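Local atomic coordinates of arabinofuranosidase (Bifidobacterium longum, PDB entry 2Y2W), a protein that hydrolyses terminal non-reducing alpha-L-arabinofuranosyl residues of arabinan and arabinoxylan, as an intracellular family 51 glycoside hydrolase of plant cell-wall degradation. Residues D[91-96]-D[417-422]; D[71-76]-D[375-380]; D[466-471]-D[479-484]; D[45-50]-D[446-451]. All blocks are in the same frame, centred on the assembly; numbering follows the deposited sequence.

Contact 1 (D[91-96]-D[417-422]); sequences GFRQDV and IMAEEH
The guanidinium group of R93 lies with one face on the methyl of A419 and reaches past it to the backbone carbonyl of E420. A419 CB is offset toward the rim of that face, with R93 NH1 the nearest nitrogen at 3.4 Å. The same R93 NH1 gives a hydrogen bond of 3.0 Å to E420 O; it is bent (141° at the hydrogen), and the donor stands well above the carbonyl plane. On another edge D95 is gripped side-on, R93 NE meeting D95 OD1 at 3.1 Å on its syn lone pair and R93 NH2 meeting D95 OD2 at 3.0 Å. The bend at chi3 (72°) turns NE off the line of an otherwise extended chain. E81 forms a further salt bridge with R93 NH1, so the arginine gathers two carboxylates and a peptide carbonyl.

R93 is the N-cap residue of helix 94-103, which runs between strands 65-67 and 107-110 of the (beta/alpha)8 barrel, while strand 417-419 belongs to a small antiparallel pair with strand 425-427, beyond the eighth barrel strand. An alanine in place of R93 would probably leave D95 and E81 without their cationic mate, E420 O without this donor and a gap over the A419 methyl.

Beside the arginine, V96 brings CG2 to 3.8 Å from A419 CB, the methyl thus meeting a flat charged group and a branched apolar one. I417 points toward the helix too, and its side chain packs on L99, V100 and L103 farther along it. The backbone N of A419 is bonded by N412 OD1.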
loop_
_atom_site.group_PDB
_atom_site.type_symbol
_atom_site.label_atom_id
_atom_site.label_comp_id
_atom_site.label_asym_id
_atom_site.label_seq_id
_atom_site.Cartn_x
_atom_site.Cartn_y
_atom_site.Cartn_z
ATOM N N GLY D 91 -10.135 1.359 -37.395
ATOM C CA GLY D 91 -9.974 -0.090 -37.353
ATOM C C GLY D 91 -11.055 -0.828 -36.584
ATOM O O GLY D 91 -10.865 -1.984 -36.203
ATOM N N PHE D 92 -12.184 -0.165 -36.350
ATOM C CA PHE D 92 -13.327 -0.806 -35.702
ATOM C C PHE D 92 -14.213 -1.488 -36.735
ATOM O O PHE D 92 -14.502 -0.915 -37.789
ATOM C CB PHE D 92 -14.159 0.196 -34.890
ATOM C CG PHE D 92 -13.357 1.032 -33.927
ATOM C CD1 PHE D 92 -12.437 0.448 -33.061
ATOM C CD2 PHE D 92 -13.545 2.411 -33.872
ATOM C CE1 PHE D 92 -11.704 1.223 -32.173
ATOM C CE2 PHE D 92 -12.815 3.196 -32.981
ATOM C CZ PHE D 92 -11.893 2.600 -32.131
ATOM N N ARG D 93 -14.640 -2.710 -36.425
ATOM C CA ARG D 93 -15.521 -3.470 -37.307
ATOM C C ARG D 93 -16.913 -2.856 -37.330
ATOM O O ARG D 93 -17.554 -2.721 -36.286
ATOM C CB ARG D 93 -15.602 -4.931 -36.864
ATOM C CG ARG D 93 -14.457 -5.794 -37.354
ATOM C CD ARG D 93 -14.557 -7.224 -36.828
ATOM N NE ARG D 93 -15.636 -7.983 -37.458
ATOM C CZ ARG D 93 -15.700 -9.312 -37.502
ATOM N NH1 ARG D 93 -14.740 -10.056 -36.964
ATOM N NH2 ARG D 93 -16.726 -9.902 -38.099
ATOM N N GLN D 94 -17.375 -2.486 -38.521
ATOM C CA GLN D 94 -18.694 -1.870 -38.671
ATOM C C GLN D 94 -19.821 -2.882 -38.510
ATOM O O GLN D 94 -20.874 -2.549 -37.969
ATOM C CB GLN D 94 -18.820 -1.126 -40.008
ATOM C CG GLN D 94 -20.010 -0.158 -40.093
ATOM C CD GLN D 94 -20.003 0.910 -39.001
ATOM O OE1 GLN D 94 -19.068 1.704 -38.889
ATOM N NE2 GLN D 94 -21.059 0.933 -38.196
ATOM N N ASP D 95 -19.598 -4.111 -38.970
ATOM C CA ASP D 95 -20.610 -5.163 -38.845
ATOM C C ASP D 95 -20.930 -5.465 -37.380
ATOM O O ASP D 95 -22.079 -5.751 -37.033
ATOM C CB ASP D 95 -20.213 -6.436 -39.615
ATOM C CG ASP D 95 -18.871 -7.021 -39.171
ATOM O OD1 ASP D 95 -18.181 -6.421 -38.317
ATOM O OD2 ASP D 95 -18.507 -8.099 -39.693
ATOM N N VAL D 96 -19.906 -5.380 -36.532
ATOM C CA VAL D 96 -20.060 -5.562 -35.094
ATOM C C VAL D 96 -20.797 -4.365 -34.496
ATOM O O VAL D 96 -21.739 -4.540 -33.717
ATOM C CB VAL D 96 -18.689 -5.803 -34.402
ATOM C CG1 VAL D 96 -18.799 -5.683 -32.887
ATOM C CG2 VAL D 96 -18.144 -7.168 -34.788
ATOM N N ILE D 417 -23.235 -11.407 -29.663
ATOM C CA ILE D 417 -22.628 -11.156 -30.954
ATOM C C ILE D 417 -21.340 -11.960 -31.065
ATOM O O ILE D 417 -20.425 -11.804 -30.252
ATOM C CB ILE D 417 -22.310 -9.654 -31.153
ATOM C CG1 ILE D 417 -23.552 -8.794 -30.889
ATOM C CG2 ILE D 417 -21.754 -9.410 -32.556
ATOM C CD1 ILE D 417 -23.253 -7.311 -30.701
ATOM N N MET D 418 -21.286 -12.833 -32.066
ATOM C CA MET D 418 -20.068 -13.558 -32.398
ATOM C C MET D 418 -19.490 -12.989 -33.682
ATOM O O MET D 418 -20.229 -12.722 -34.628
ATOM C CB MET D 418 -20.354 -15.049 -32.569
ATOM C CG MET D 418 -20.481 -15.835 -31.266
ATOM S SD MET D 418 -18.926 -16.004 -30.362
ATOM C CE MET D 418 -17.947 -17.022 -31.468
ATOM N N ALA D 419 -18.174 -12.806 -33.709
ATOM C CA ALA D 419 -17.492 -12.248 -34.876
ATOM C C ALA D 419 -16.314 -13.122 -35.303
ATOM O O ALA D 419 -15.376 -13.335 -34.532
ATOM C CB ALA D 419 -17.038 -10.826 -34.589
ATOM N N GLU D 420 -16.378 -13.630 -36.533
ATOM C CA GLU D 420 -15.342 -14.519 -37.067
ATOM C C GLU D 420 -14.210 -13.775 -37.771
ATOM O O GLU D 420 -14.412 -12.688 -38.316
ATOM C CB GLU D 420 -15.953 -15.562 -38.009
ATOM C CG GLU D 420 -16.348 -16.876 -37.328
ATOM C CD GLU D 420 -17.624 -16.770 -36.511
ATOM O OE1 GLU D 420 -18.411 -15.830 -36.750
ATOM O OE2 GLU D 420 -17.845 -17.632 -35.631
ATOM N N GLU D 421 -13.024 -14.381 -37.752
ATOM C CA GLU D 421 -11.823 -13.809 -38.361
ATOM C C GLU D 421 -12.038 -13.515 -39.844
ATOM O O GLU D 421 -12.392 -14.409 -40.619
ATOM C CB GLU D 421 -10.629 -14.758 -38.203
ATOM C CG GLU D 421 -10.262 -15.121 -36.765
ATOM C CD GLU D 421 -9.303 -16.305 -36.676
ATOM O OE1 GLU D 421 -8.665 -16.654 -37.697
ATOM O OE2 GLU D 421 -9.186 -16.892 -35.577
ATOM N N HIS D 422 -11.834 -12.251 -40.215
ATOM C CA HIS D 422 -11.929 -11.783 -41.602
ATOM C C HIS D 422 -13.262 -12.151 -42.276
ATOM O O HIS D 422 -13.362 -12.197 -43.508
ATOM C CB HIS D 422 -10.740 -12.302 -42.417
ATOM C CG HIS D 422 -10.195 -11.309 -43.393
ATOM N ND1 HIS D 422 -10.810 -11.031 -44.594
ATOM C CD2 HIS D 422 -9.085 -10.534 -43.349
ATOM C CE1 HIS D 422 -10.105 -10.124 -45.247
ATOM N NE2 HIS D 422 -9.053 -9.806 -44.512
#

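Contact 2 (D[71-76]-D[375-380]); sequences LGRCVY and LLEDIY
E377 OE2 receives R73 NH1 at 3.1 Å, a fairly straight salt-bridge hydrogen bond (156° at the hydrogen). The oxygen lies close to the guanidinium plane and is approached on its syn side; the two flat groups are turned 52° apart, and one nitrogen, NH1, makes the bond. R73 is bent at chi3 (66°), which turns NE away from the line of CB, CG and CD. Both groups have further partners: E377 OE1 is bonded by H374 ND1, and R73 NH2 by the carbonyl of A419. These second bonds probably help to fix the rotation of the carboxylate and of the guanidinium.

In the (beta/alpha)8 barrel, segment 71-76 follows strand 65-67 and leads into helix 75-79, whereas the other segment, 375-380, is a loop between helices 347-357 and 382-397. L71 to C74 form a type II' beta turn, with G72 at its second position, where positive phi favours glycine. Its CA rests 4.1 Å from L375 CB, and a CB at G72 would come tight against L375 O. E377 is the centre of an inverse gamma turn.

L71 handles the apolar half with its two methyls. L71 CD2 touches L375 CB at 4.2 Å, while L71 CD1 meets L376 CD2 at 4.2 Å, the latter side chains crossing at about a right angle. These leucines adjoin residues that, by similarity, matter for substrate recognition: the side chain of Q409 comes within about 3 Å of that of L71 (nearest atoms), and the side chain of W344 within about 4 Å of that of L376.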
loop_
_atom_site.group_PDB
_atom_site.type_symbol
_atom_site.label_atom_id
_atom_site.label_comp_id
_atom_site.label_asym_id
_atom_site.label_seq_id
_atom_site.Cartn_x
_atom_site.Cartn_y
_atom_site.Cartn_z
ATOM N N LEU D 71 -10.272 -9.496 -22.920
ATOM C CA LEU D 71 -10.331 -10.923 -22.669
ATOM C C LEU D 71 -10.549 -11.602 -24.008
ATOM O O LEU D 71 -11.394 -11.169 -24.797
ATOM C CB LEU D 71 -11.507 -11.231 -21.740
ATOM C CG LEU D 71 -11.712 -12.587 -21.055
ATOM C CD1 LEU D 71 -12.930 -12.493 -20.158
ATOM C CD2 LEU D 71 -11.879 -13.750 -22.030
ATOM N N GLY D 72 -9.779 -12.657 -24.261
ATOM C CA GLY D 72 -9.927 -13.461 -25.466
ATOM C C GLY D 72 -10.005 -12.613 -26.714
ATOM O O GLY D 72 -9.039 -11.943 -27.073
ATOM N N ARG D 73 -11.172 -12.625 -27.357
ATOM C CA ARG D 73 -11.376 -11.915 -28.624
ATOM C C ARG D 73 -12.525 -10.900 -28.571
ATOM O O ARG D 73 -13.118 -10.569 -29.603
ATOM C CB ARG D 73 -11.581 -12.913 -29.775
ATOM C CG ARG D 73 -10.338 -13.728 -30.115
ATOM C CD ARG D 73 -10.594 -14.777 -31.194
ATOM N NE ARG D 73 -10.908 -14.185 -32.495
ATOM C CZ ARG D 73 -12.059 -14.348 -33.149
ATOM N NH1 ARG D 73 -13.029 -15.103 -32.640
ATOM N NH2 ARG D 73 -12.239 -13.758 -34.325
ATOM N N CYS D 74 -12.826 -10.408 -27.370
ATOM C CA CYS D 74 -13.856 -9.382 -27.190
ATOM C C CYS D 74 -13.418 -8.050 -27.792
ATOM O O CYS D 74 -14.219 -7.349 -28.408
ATOM C CB CYS D 74 -14.224 -9.213 -25.713
ATOM S SG CYS D 74 -15.581 -8.038 -25.401
ATOM N N VAL D 75 -12.141 -7.716 -27.616
ATOM C CA VAL D 75 -11.565 -6.501 -28.185
ATOM C C VAL D 75 -10.898 -6.803 -29.528
ATOM O O VAL D 75 -11.302 -6.271 -30.565
ATOM C CB VAL D 75 -10.552 -5.833 -27.219
ATOM C CG1 VAL D 75 -9.824 -4.695 -27.902
ATOM C CG2 VAL D 75 -11.256 -5.327 -25.975
ATOM N N TYR D 76 -9.883 -7.661 -29.499
ATOM C CA TYR D 76 -9.122 -7.990 -30.694
ATOM C C TYR D 76 -9.781 -9.139 -31.446
ATOM O O TYR D 76 -9.864 -10.255 -30.942
ATOM C CB TYR D 76 -7.668 -8.307 -30.330
ATOM C CG TYR D 76 -7.001 -7.204 -29.536
ATOM C CD1 TYR D 76 -6.620 -6.012 -30.149
ATOM C CD2 TYR D 76 -6.762 -7.346 -28.168
ATOM C CE1 TYR D 76 -6.015 -4.994 -29.429
ATOM C CE2 TYR D 76 -6.156 -6.327 -27.432
ATOM C CZ TYR D 76 -5.785 -5.157 -28.074
ATOM O OH TYR D 76 -5.186 -4.142 -27.370
ATOM N N LEU D 375 -11.049 -17.695 -26.213
ATOM C CA LEU D 375 -11.342 -17.978 -24.809
ATOM C C LEU D 375 -12.787 -17.642 -24.476
ATOM O O LEU D 375 -13.297 -16.599 -24.894
ATOM C CB LEU D 375 -10.415 -17.179 -23.888
ATOM C CG LEU D 375 -8.914 -17.487 -23.850
ATOM C CD1 LEU D 375 -8.170 -16.370 -23.130
ATOM C CD2 LEU D 375 -8.627 -18.835 -23.193
ATOM N N LEU D 376 -13.435 -18.531 -23.724
ATOM C CA LEU D 376 -14.801 -18.328 -23.235
ATOM C C LEU D 376 -15.816 -18.079 -24.354
ATOM O O LEU D 376 -16.753 -17.291 -24.188
ATOM C CB LEU D 376 -14.847 -17.183 -22.210
ATOM C CG LEU D 376 -14.544 -17.448 -20.732
ATOM C CD1 LEU D 376 -13.099 -17.882 -20.490
ATOM C CD2 LEU D 376 -14.869 -16.202 -19.923
ATOM N N GLU D 377 -15.631 -18.752 -25.487
ATOM C CA GLU D 377 -16.514 -18.562 -26.638
ATOM C C GLU D 377 -17.680 -19.549 -26.630
ATOM O O GLU D 377 -17.800 -20.400 -27.514
ATOM C CB GLU D 377 -15.725 -18.634 -27.951
ATOM C CG GLU D 377 -14.809 -17.436 -28.186
ATOM C CD GLU D 377 -14.258 -17.369 -29.603
ATOM O OE1 GLU D 377 -14.590 -18.248 -30.432
ATOM O OE2 GLU D 377 -13.486 -16.427 -29.885
ATOM N N ASP D 378 -18.535 -19.421 -25.619
ATOM C CA ASP D 378 -19.676 -20.312 -25.444
ATOM C C ASP D 378 -20.683 -20.165 -26.577
ATOM O O ASP D 378 -21.022 -19.049 -26.978
ATOM C CB ASP D 378 -20.357 -20.060 -24.094
ATOM C CG ASP D 378 -19.546 -20.586 -22.917
ATOM O OD1 ASP D 378 -18.624 -21.406 -23.126
ATOM O OD2 ASP D 378 -19.841 -20.180 -21.772
ATOM N N ILE D 379 -21.140 -21.304 -27.089
ATOM C CA ILE D 379 -22.118 -21.341 -28.172
ATOM C C ILE D 379 -23.485 -21.616 -27.548
ATOM O O ILE D 379 -23.735 -22.707 -27.031
ATOM C CB ILE D 379 -21.757 -22.410 -29.244
ATOM C CG1 ILE D 379 -20.239 -22.486 -29.475
ATOM C CG2 ILE D 379 -22.471 -22.126 -30.554
ATOM C CD1 ILE D 379 -19.633 -21.299 -30.236
ATOM N N TYR D 380 -24.358 -20.611 -27.591
ATOM C CA TYR D 380 -25.576 -20.605 -26.782
ATOM C C TYR D 380 -26.725 -21.430 -27.343
ATOM O O TYR D 380 -27.058 -21.340 -28.525
ATOM C CB TYR D 380 -26.042 -19.173 -26.515
ATOM C CG TYR D 380 -25.180 -18.412 -25.532
ATOM C CD1 TYR D 380 -25.060 -18.834 -24.207
ATOM C CD2 TYR D 380 -24.500 -17.262 -25.920
ATOM C CE1 TYR D 380 -24.275 -18.137 -23.300
ATOM C CE2 TYR D 380 -23.714 -16.555 -25.017
ATOM C CZ TYR D 380 -23.606 -17.000 -23.711
ATOM O OH TYR D 380 -22.834 -16.305 -22.816
#

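Contact 3 (D[466-471]-D[479-484]); sequences IDAVVT and GLLLAV
T471 and L480 form the pair toward the turn end of a beta hairpin, strands 462-473 and 478-485, in the C-terminal beta domain that accompanies the family 51 barrel. They are a hydrogen-bonded antiparallel pair: T471 N to L480 O and L480 N to T471 O are both 2.9 Å. The side chains lie side by side, pointing the same way, and T471 OG1 comes to 3.4 Å from L480 CB. That oxygen occupies the crowded position between the backbone N and the carbonyl carbon (chi1 45°).

At the far end V484 pairs likewise with D467, its N bonded to D467 O at 2.8 Å. V484 loses nearly as much surface as T471; V484 CB comes to 4.0 Å from D467 O, and the side chain also packs on W559 of the next strand. Between these two pairs V469 faces L482, and V469 CG2 approaches L482 CB at 3.8 Å. These three pairs make one face of the hairpin, covered by helices 382-397 and 431-440: I393 and K397 touch D467 and V469, while E436, A437 and H440 reach L480 or L482.

The other face carries the non-hydrogen-bonded pairs. A468 CB meets A483 CB at 3.8 Å, and V470 CG2 meets L481 CD1, the latter two side chains crossing obliquely. The hairpin is internal to its sheet, since V470 is backbone-bonded to Y446 on one flank and L481 to V562 on the other. Beside the turn, where G479 follows a cis peptide bond, one water accepts the N-H of G479 at 3.1 Å and a weak bond from T471 OG1.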
loop_
_atom_site.group_PDB
_atom_site.type_symbol
_atom_site.label_atom_id
_atom_site.label_comp_id
_atom_site.label_asym_id
_atom_site.label_seq_id
_atom_site.Cartn_x
_atom_site.Cartn_y
_atom_site.Cartn_z
ATOM N N ILE D 466 -44.327 -19.950 -14.944
ATOM C CA ILE D 466 -44.442 -18.719 -15.726
ATOM C C ILE D 466 -43.930 -17.519 -14.928
ATOM O O ILE D 466 -44.205 -17.392 -13.731
ATOM C CB ILE D 466 -45.907 -18.477 -16.214
ATOM C CG1 ILE D 466 -46.464 -19.711 -16.942
ATOM C CG2 ILE D 466 -46.007 -17.227 -17.101
ATOM C CD1 ILE D 466 -45.731 -20.100 -18.233
ATOM N N ASP D 467 -43.175 -16.656 -15.607
ATOM C CA ASP D 467 -42.638 -15.424 -15.035
ATOM C C ASP D 467 -42.719 -14.316 -16.087
ATOM O O ASP D 467 -42.391 -14.553 -17.252
ATOM C CB ASP D 467 -41.187 -15.645 -14.590
ATOM C CG ASP D 467 -40.654 -14.517 -13.720
ATOM O OD1 ASP D 467 -41.462 -13.765 -13.131
ATOM O OD2 ASP D 467 -39.414 -14.392 -13.621
ATOM N N ALA D 468 -43.152 -13.117 -15.685
ATOM C CA ALA D 468 -43.426 -12.033 -16.642
ATOM C C ALA D 468 -43.260 -10.602 -16.109
ATOM O O ALA D 468 -43.387 -10.355 -14.906
ATOM C CB ALA D 468 -44.824 -12.208 -17.241
ATOM N N VAL D 469 -42.976 -9.672 -17.027
ATOM C CA VAL D 469 -42.971 -8.223 -16.755
ATOM C C VAL D 469 -43.824 -7.445 -17.747
ATOM O O VAL D 469 -43.977 -7.848 -18.901
ATOM C CB VAL D 469 -41.555 -7.585 -16.815
ATOM C CG1 VAL D 469 -40.849 -7.708 -15.494
ATOM C CG2 VAL D 469 -40.723 -8.155 -17.964
ATOM N N VAL D 470 -44.354 -6.313 -17.293
ATOM C CA VAL D 470 -45.080 -5.391 -18.162
ATOM C C VAL D 470 -44.443 -4.003 -18.098
ATOM O O VAL D 470 -44.305 -3.424 -17.019
ATOM C CB VAL D 470 -46.583 -5.297 -17.786
ATOM C CG1 VAL D 470 -47.313 -4.317 -18.701
ATOM C CG2 VAL D 470 -47.247 -6.666 -17.846
ATOM N N THR D 471 -44.042 -3.489 -19.258
ATOM C CA THR D 471 -43.562 -2.111 -19.365
ATOM C C THR D 471 -44.565 -1.269 -20.146
ATOM O O THR D 471 -45.104 -1.712 -21.165
ATOM C CB THR D 471 -42.158 -2.017 -20.003
ATOM O OG1 THR D 471 -42.090 -2.861 -21.159
ATOM C CG2 THR D 471 -41.091 -2.443 -19.008
ATOM N N GLY D 479 -45.785 0.086 -24.033
ATOM C CA GLY D 479 -46.601 -1.095 -24.311
ATOM C C GLY D 479 -45.794 -2.326 -24.688
ATOM O O GLY D 479 -45.575 -2.586 -25.873
ATOM N N LEU D 480 -45.353 -3.082 -23.681
ATOM C CA LEU D 480 -44.622 -4.338 -23.902
ATOM C C LEU D 480 -44.797 -5.351 -22.768
ATOM O O LEU D 480 -44.726 -4.999 -21.587
ATOM C CB LEU D 480 -43.125 -4.077 -24.142
ATOM C CG LEU D 480 -42.184 -5.287 -24.247
ATOM C CD1 LEU D 480 -42.325 -6.004 -25.586
ATOM C CD2 LEU D 480 -40.740 -4.874 -24.013
ATOM N N LEU D 481 -45.027 -6.607 -23.149
ATOM C CA LEU D 481 -45.055 -7.729 -22.213
ATOM C C LEU D 481 -43.997 -8.769 -22.577
ATOM O O LEU D 481 -43.928 -9.228 -23.720
ATOM C CB LEU D 481 -46.446 -8.382 -22.172
ATOM C CG LEU D 481 -46.589 -9.754 -21.490
ATOM C CD1 LEU D 481 -46.453 -9.656 -19.975
ATOM C CD2 LEU D 481 -47.909 -10.413 -21.852
ATOM N N LEU D 482 -43.181 -9.128 -21.591
ATOM C CA LEU D 482 -42.192 -10.192 -21.734
ATOM C C LEU D 482 -42.527 -11.309 -20.755
ATOM O O LEU D 482 -42.732 -11.053 -19.568
ATOM C CB LEU D 482 -40.779 -9.662 -21.464
ATOM C CG LEU D 482 -40.243 -8.496 -22.303
ATOM C CD1 LEU D 482 -39.157 -7.748 -21.547
ATOM C CD2 LEU D 482 -39.728 -8.974 -23.650
ATOM N N ALA D 483 -42.590 -12.542 -21.254
ATOM C CA ALA D 483 -42.922 -13.696 -20.416
ATOM C C ALA D 483 -42.078 -14.927 -20.738
ATOM O O ALA D 483 -41.683 -15.141 -21.884
ATOM C CB ALA D 483 -44.410 -14.023 -20.513
ATOM N N VAL D 484 -41.817 -15.734 -19.711
ATOM C CA VAL D 484 -40.978 -16.925 -19.835
ATOM C C VAL D 484 -41.678 -18.170 -19.280
ATOM O O VAL D 484 -42.357 -18.105 -18.253
ATOM C CB VAL D 484 -39.593 -16.703 -19.148
ATOM C CG1 VAL D 484 -38.964 -18.016 -18.688
ATOM C CG2 VAL D 484 -38.645 -15.977 -20.090
HETATM O O HOH W 1 -42.994 0.109 -22.586
#

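Contact 4 (D[45-50]-D[446-451]); sequences ASIALN and YAPAIS
Strand 45-48, close to the start of the ordered chain, runs antiparallel to the strand 449-451 part of strand 444-456, with S46 against S451 and A48 against A449 as hydrogen-bonded pairs. The angle between the short strands is 177°. S46 N bonds S451 O at 3.0 Å, and A449 N bonds A48 O at 2.7 Å.

I47 faces I450 in the non-hydrogen-bonded pair between them, and its two branches have different partners. Its CG2, anti to the backbone N, touches P448 CG at 3.8 Å, while I47 CD1 reaches I450 CG1 at 3.8 Å; I47 lies alongside each of the two, pointing the same way. Strand 45-48 also pairs in parallel with strand 492-497, so an N-terminal strand is built into the sheet of the C-terminal beta domain, almost 400 residues later. I47 touches L494 there, and also I466 and A468. An alanine at I47 would probably open a gap beside P448 and I450, leaving the I450 side chain freer to turn.

Next along the chain, L49 crosses Y446 at about a right angle, L49 CD1 standing 3.8 Å from Y446 CB, and its other methyl, L49 CD2, is 4.1 Å from P448 CB. N50 OD1 comes to 3.5 Å from A449 CB. The hydroxyl of S46, on the face of A48 and A449, is bonded to T495 OG1.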
loop_
_atom_site.group_PDB
_atom_site.type_symbol
_atom_site.label_atom_id
_atom_site.label_comp_id
_atom_site.label_asym_id
_atom_site.label_seq_id
_atom_site.Cartn_x
_atom_site.Cartn_y
_atom_site.Cartn_z
ATOM N N ALA D 45 -52.978 -20.613 -16.553
ATOM C CA ALA D 45 -52.171 -19.550 -15.952
ATOM C C ALA D 45 -52.751 -18.160 -16.220
ATOM O O ALA D 45 -53.430 -17.944 -17.229
ATOM C CB ALA D 45 -50.731 -19.635 -16.444
ATOM N N SER D 46 -52.482 -17.222 -15.314
ATOM C CA SER D 46 -53.014 -15.864 -15.436
ATOM C C SER D 46 -51.977 -14.774 -15.170
ATOM O O SER D 46 -51.423 -14.675 -14.069
ATOM C CB SER D 46 -54.230 -15.674 -14.525
ATOM O OG SER D 46 -55.338 -16.423 -14.994
ATOM N N ILE D 47 -51.723 -13.967 -16.199
ATOM C CA ILE D 47 -50.906 -12.763 -16.079
ATOM C C ILE D 47 -51.833 -11.555 -16.183
ATOM O O ILE D 47 -52.399 -11.285 -17.247
ATOM C CB ILE D 47 -49.806 -12.688 -17.179
ATOM C CG1 ILE D 47 -48.944 -13.963 -17.204
ATOM C CG2 ILE D 47 -48.954 -11.421 -17.025
ATOM C CD1 ILE D 47 -48.092 -14.208 -15.962
ATOM N N ALA D 48 -51.997 -10.842 -15.072
ATOM C CA ALA D 48 -52.916 -9.708 -15.014
ATOM C C ALA D 48 -52.446 -8.611 -14.062
ATOM O O ALA D 48 -51.781 -8.888 -13.064
ATOM C CB ALA D 48 -54.317 -10.183 -14.629
ATOM N N LEU D 49 -52.793 -7.366 -14.387
ATOM C CA LEU D 49 -52.530 -6.229 -13.507
ATOM C C LEU D 49 -53.728 -5.999 -12.592
ATOM O O LEU D 49 -54.874 -5.999 -13.050
ATOM C CB LEU D 49 -52.222 -4.961 -14.318
ATOM C CG LEU D 49 -50.825 -4.712 -14.916
ATOM C CD1 LEU D 49 -49.734 -4.733 -13.843
ATOM C CD2 LEU D 49 -50.489 -5.679 -16.052
ATOM N N ASN D 50 -53.455 -5.796 -11.303
ATOM C CA ASN D 50 -54.505 -5.681 -10.282
ATOM C C ASN D 50 -55.333 -4.393 -10.327
ATOM O O ASN D 50 -55.494 -3.712 -9.307
ATOM C CB ASN D 50 -53.923 -5.901 -8.878
ATOM C CG ASN D 50 -54.005 -7.353 -8.426
ATOM O OD1 ASN D 50 -53.979 -8.280 -9.241
ATOM N ND2 ASN D 50 -54.104 -7.556 -7.115
ATOM N N TYR D 446 -44.009 -2.648 -14.508
ATOM C CA TYR D 446 -45.073 -3.199 -13.675
ATOM C C TYR D 446 -44.854 -4.685 -13.412
ATOM O O TYR D 446 -44.473 -5.433 -14.317
ATOM C CB TYR D 446 -46.436 -2.990 -14.340
ATOM C CG TYR D 446 -46.954 -1.570 -14.286
ATOM C CD1 TYR D 446 -47.691 -1.119 -13.192
ATOM C CD2 TYR D 446 -46.720 -0.679 -15.335
ATOM C CE1 TYR D 446 -48.177 0.185 -13.137
ATOM C CE2 TYR D 446 -47.203 0.631 -15.290
ATOM C CZ TYR D 446 -47.928 1.054 -14.185
ATOM O OH TYR D 446 -48.409 2.342 -14.122
ATOM N N ALA D 447 -45.093 -5.101 -12.172
ATOM C CA ALA D 447 -45.012 -6.510 -11.795
ATOM C C ALA D 447 -46.418 -7.106 -11.688
ATOM O O ALA D 447 -47.086 -6.945 -10.663
ATOM C CB ALA D 447 -44.245 -6.672 -10.483
ATOM N N PRO D 448 -46.873 -7.798 -12.751
ATOM C CA PRO D 448 -48.255 -8.277 -12.800
ATOM C C PRO D 448 -48.506 -9.438 -11.845
ATOM O O PRO D 448 -47.569 -10.146 -11.467
ATOM C CB PRO D 448 -48.412 -8.740 -14.249
ATOM C CG PRO D 448 -47.045 -9.142 -14.663
ATOM C CD PRO D 448 -46.086 -8.266 -13.909
ATOM N N ALA D 449 -49.766 -9.614 -11.451
ATOM C CA ALA D 449 -50.172 -10.765 -10.656
ATOM C C ALA D 449 -50.017 -12.032 -11.491
ATOM O O ALA D 449 -50.536 -12.123 -12.609
ATOM C CB ALA D 449 -51.606 -10.607 -10.172
ATOM N N ILE D 450 -49.274 -12.992 -10.947
ATOM C CA ILE D 450 -48.985 -14.243 -11.643
ATOM C C ILE D 450 -49.589 -15.433 -10.894
ATOM O O ILE D 450 -49.426 -15.564 -9.678
ATOM C CB ILE D 450 -47.458 -14.452 -11.841
ATOM C CG1 ILE D 450 -46.831 -13.240 -12.545
ATOM C CG2 ILE D 450 -47.180 -15.736 -12.630
ATOM C CD1 ILE D 450 -45.324 -13.119 -12.372
ATOM N N SER D 451 -50.296 -16.281 -11.637
ATOM C CA SER D 451 -50.836 -17.529 -11.110
ATOM C C SER D 451 -50.517 -18.666 -12.076
ATOM O O SER D 451 -51.155 -18.799 -13.121
ATOM C CB SER D 451 -52.348 -17.416 -10.889
ATOM O OG SER D 451 -52.658 -16.352 -10.007
#

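How the contacts relate
Contacts 1 and 2 lie among the loops and helices of the catalytic barrel, contacts 3 and 4 in the beta domain. The first two have centres about 12 Å apart and join through R73, whose NH2 probably bonds A419 O at 3.2 Å; charged side chains reaching carboxylates and carbonyls do much of their work. Contacts 3 and 4 rely on strand ladders and aliphatic packing instead. Their strands 462-473 and 444-456 are neighbours in one sheet, where V470 O lies 2.6 Å from Y446 N. Contacts 1 and 3 are buried, whereas 2 and 4 are partly exposed. Contact 2 approaches the substrate-recognition residues; contacts 3 and 4 lie away from the annotated sites.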